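Local coordinates for CD180 antigen (PDB 3T6Q), which may cooperate with MD-1 and TLR4 in the innate B-cell response to bacterial lipopolysaccharide, leading to NF-kappa-B activation, at residues A[180-185]-A[202-207]. Numbering follows the deposited sequence.
With GOL (glycerol), chain K.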
ATOM      1  N   THR A 180      14.997 -23.640  10.353  1.00 33.31           N
ATOM      2  CA  THR A 180      14.695 -25.027   9.942  1.00 35.40           C
ATOM      3  C   THR A 180      13.193 -25.362  10.016  1.00 38.12           C
ATOM      4  O   THR A 180      12.468 -24.875  10.893  1.00 36.14           O
ATOM      5  CB  THR A 180      15.447 -26.102  10.780  1.00 44.92           C
ATOM      6  OG1 THR A 180      14.847 -26.193  12.071  1.00 46.97           O
ATOM      7  CG2 THR A 180      16.948 -25.801  10.919  1.00 39.69           C
ATOM      8  N   ASN A 181      12.737 -26.240   9.120  1.00 40.19           N
ATOM      9  CA  ASN A 181      11.322 -26.615   9.059  1.00 37.25           C
ATOM     10  C   ASN A 181      10.374 -25.418   8.756  1.00 25.61           C
ATOM     11  O   ASN A 181       9.317 -25.296   9.347  1.00 25.10           O
ATOM     12  CB  ASN A 181      10.900 -27.237  10.389  1.00 42.72           C
ATOM     13  CG  ASN A 181      10.160 -28.534  10.203  1.00 59.50           C
ATOM     14  OD1 ASN A 181      10.663 -29.444   9.533  1.00 76.33           O
ATOM     15  ND2 ASN A 181       8.983 -28.651  10.820  1.00 64.38           N
ATOM     16  N   LEU A 182      10.797 -24.533   7.884  1.00 24.45           N
ATOM     17  CA  LEU A 182      10.133 -23.256   7.759  1.00 26.80           C
ATOM     18  C   LEU A 182       8.899 -23.373   6.827  1.00 24.82           C
ATOM     19  O   LEU A 182       8.919 -24.144   5.852  1.00 21.24           O
ATOM     20  CB  LEU A 182      11.118 -22.242   7.218  1.00 27.21           C
ATOM     21  CG  LEU A 182      10.659 -20.815   6.918  1.00 29.33           C
ATOM     22  CD1 LEU A 182      10.259 -20.087   8.190  1.00 30.12           C
ATOM     23  CD2 LEU A 182      11.847 -20.111   6.308  1.00 33.32           C
ATOM     24  N   SER A 183       7.854 -22.603   7.148  1.00 24.40           N
ATOM     25  CA  SER A 183       6.669 -22.485   6.288  1.00 22.89           C
ATOM     26  C   SER A 183       6.705 -21.093   5.747  1.00 23.91           C
ATOM     27  O   SER A 183       6.747 -20.126   6.511  1.00 25.34           O
ATOM     28  CB  SER A 183       5.375 -22.697   7.053  1.00 23.80           C
ATOM     29  OG  SER A 183       5.296 -24.038   7.533  1.00 25.65           O
ATOM     30  N   LEU A 184       6.722 -20.982   4.433  1.00 20.18           N
ATOM     31  CA  LEU A 184       6.926 -19.698   3.803  1.00 20.72           C
ATOM     32  C   LEU A 184       5.671 -19.488   2.926  1.00 20.75           C
ATOM     33  O   LEU A 184       5.392 -20.308   2.064  1.00 18.42           O
ATOM     34  CB  LEU A 184       8.166 -19.795   2.942  1.00 19.64           C
ATOM     35  CG  LEU A 184       9.014 -18.610   2.494  1.00 32.04           C
ATOM     36  CD1 LEU A 184       9.478 -18.798   1.046  1.00 27.14           C
ATOM     37  CD2 LEU A 184       8.418 -17.208   2.701  1.00 25.30           C
ATOM     38  N   ASN A 185       4.869 -18.462   3.212  1.00 18.52           N
ATOM     39  CA  ASN A 185       3.638 -18.236   2.436  1.00 18.73           C
ATOM     40  C   ASN A 185       3.836 -17.112   1.425  1.00 16.88           C
ATOM     41  O   ASN A 185       4.018 -15.930   1.808  1.00 20.02           O
ATOM     42  CB  ASN A 185       2.459 -17.929   3.386  1.00 17.29           C
ATOM     43  CG  ASN A 185       1.132 -17.792   2.627  1.00 21.10           C
ATOM     44  OD1 ASN A 185       1.078 -18.021   1.412  1.00 21.65           O
ATOM     45  ND2 ASN A 185       0.091 -17.338   3.313  1.00 20.51           N
ATOM     46  N   ALA A 202      17.277 -27.108  -0.289  1.00 30.13           N
ATOM     47  CA  ALA A 202      16.290 -26.429   0.577  1.00 30.93           C
ATOM     48  C   ALA A 202      15.310 -27.427   1.166  1.00 29.46           C
ATOM     49  O   ALA A 202      14.916 -28.375   0.478  1.00 25.22           O
ATOM     50  CB  ALA A 202      15.539 -25.352  -0.215  1.00 28.81           C
ATOM     51  N   VAL A 203      14.949 -27.230   2.441  1.00 28.32           N
ATOM     52  CA  VAL A 203      14.006 -28.118   3.127  1.00 30.02           C
ATOM     53  C   VAL A 203      12.921 -27.256   3.818  1.00 31.82           C
ATOM     54  O   VAL A 203      13.208 -26.515   4.769  1.00 32.63           O
ATOM     55  CB  VAL A 203      14.711 -29.036   4.158  1.00 33.82           C
ATOM     56  CG1 VAL A 203      13.691 -29.876   4.921  1.00 30.02           C
ATOM     57  CG2 VAL A 203      15.736 -29.932   3.474  1.00 31.13           C
ATOM     58  N   PHE A 204      11.684 -27.345   3.325  1.00 25.95           N
ATOM     59  CA  PHE A 204      10.536 -26.562   3.857  1.00 23.07           C
ATOM     60  C   PHE A 204       9.474 -27.452   4.422  1.00 24.60           C
ATOM     61  O   PHE A 204       9.286 -28.580   3.950  1.00 24.15           O
ATOM     62  CB  PHE A 204       9.899 -25.727   2.754  1.00 22.35           C
ATOM     63  CG  PHE A 204      10.704 -24.532   2.397  1.00 27.15           C
ATOM     64  CD1 PHE A 204      10.508 -23.320   3.079  1.00 29.15           C
ATOM     65  CD2 PHE A 204      11.702 -24.621   1.434  1.00 27.77           C
ATOM     66  CE1 PHE A 204      11.301 -22.219   2.769  1.00 31.84           C
ATOM     67  CE2 PHE A 204      12.492 -23.523   1.120  1.00 36.31           C
ATOM     68  CZ  PHE A 204      12.289 -22.318   1.792  1.00 31.48           C
ATOM     69  N   GLN A 205       8.783 -26.951   5.442  1.00 24.78           N
ATOM     70  CA  GLN A 205       7.547 -27.558   5.892  1.00 25.56           C
ATOM     71  C   GLN A 205       6.435 -27.243   4.871  1.00 26.16           C
ATOM     72  O   GLN A 205       5.878 -28.158   4.275  1.00 26.54           O
ATOM     73  CB  GLN A 205       7.207 -27.091   7.308  1.00 23.58           C
ATOM     74  CG  GLN A 205       5.776 -27.315   7.760  1.00 31.90           C
ATOM     75  CD  GLN A 205       5.280 -28.741   7.589  1.00 43.78           C
ATOM     76  OE1 GLN A 205       4.193 -28.972   7.035  1.00 59.41           O
ATOM     77  NE2 GLN A 205       6.061 -29.703   8.057  1.00 38.43           N
ATOM     78  N   SER A 206       6.103 -25.971   4.676  1.00 27.73           N
ATOM     79  CA  SER A 206       5.053 -25.572   3.687  1.00 26.50           C
ATOM     80  C   SER A 206       5.599 -24.502   2.798  1.00 26.33           C
ATOM     81  O   SER A 206       6.371 -23.672   3.249  1.00 27.82           O
ATOM     82  CB  SER A 206       3.792 -24.997   4.358  1.00 28.13           C
ATOM     83  OG  SER A 206       3.129 -25.983   5.094  1.00 43.21           O
ATOM     84  N   LEU A 207       5.229 -24.532   1.524  1.00 20.19           N
ATOM     85  CA  LEU A 207       5.533 -23.436   0.628  1.00 22.29           C
ATOM     86  C   LEU A 207       4.201 -23.201  -0.060  1.00 20.69           C
ATOM     87  O   LEU A 207       3.622 -24.151  -0.613  1.00 18.77           O
ATOM     88  CB  LEU A 207       6.538 -23.830  -0.458  1.00 23.74           C
ATOM     89  CG  LEU A 207       8.043 -23.727  -0.232  1.00 34.05           C
ATOM     90  CD1 LEU A 207       8.783 -24.136  -1.489  1.00 31.47           C
ATOM     91  CD2 LEU A 207       8.393 -22.300   0.179  1.00 34.98           C
TER
HETATM   92  C1  GOL K   3      16.335 -23.514   4.241  1.00 53.22           C
HETATM   93  O1  GOL K   3      16.251 -24.859   3.790  1.00 44.90           O
HETATM   94  C2  GOL K   3      14.907 -23.176   4.576  1.00 54.63           C
HETATM   95  O2  GOL K   3      14.750 -21.783   4.356  1.00 69.80           O
HETATM   96  C3  GOL K   3      14.648 -23.511   6.039  1.00 48.50           C
HETATM   97  O3  GOL K   3      13.439 -24.281   6.209  1.00 39.83           O
HETATM   98  O   HOH W   1      14.658 -27.312   7.395  1.00 40.98           O
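Leu184 and Ser206 join two neighbouring parallel strands of the leucine-rich-repeat solenoid, 182-185 and 203-208, on the inner, concave side of the horseshoe. Leu184 N donates to Ser206 O at 3.0 Å in a nearly straight bond, and the same oxygen receives a CA-H...O contact from Ser183 CA. One step on, Leu207 CA makes a similar contact with Leu184 O. Before this the chain turns a corner at Gln205, and there the pairing is less regular: Gln205 N reaches Leu182 O at 2.8 Å, bent to 139° at the hydrogen and approaching from above the carbonyl plane.

Next to Leu182 and Val203 a glycerol, probably from the crystallisation liquor, links the two segments. Its O3 accepts from Leu182 N and donates to Val203 O (2.7 Å), while O1 accepts from Val203 N. A water adds a second link, taking a hydrogen from Asn181 N and giving one to Val203 O.

Leu182, Leu184, Phe204 and Leu207 pack on the core side. With CG anti to the carbonyl carbon (chi1 -75°), the Phe204 ring lies alongside Leu182; its CE1 meets Leu184 CB obliquely at 4.0 Å, and Leu182 O sits near the ring plane at its edge. Glycerol C2 covers one ring face and Leu207 CD2 the opposite face, both offset toward the rim. Leu207 also touches Ile227 and Leu230 of strand 226-231, carrying the packing on to the following strand.

The other side of the sheet bears Ser183 and Ser206, whose CB atoms are 3.9 Å apart. The Gln205 side chain leaves with CG anti to the backbone N (chi1 163°), which places CG 3.3 Å from Ser183 OG.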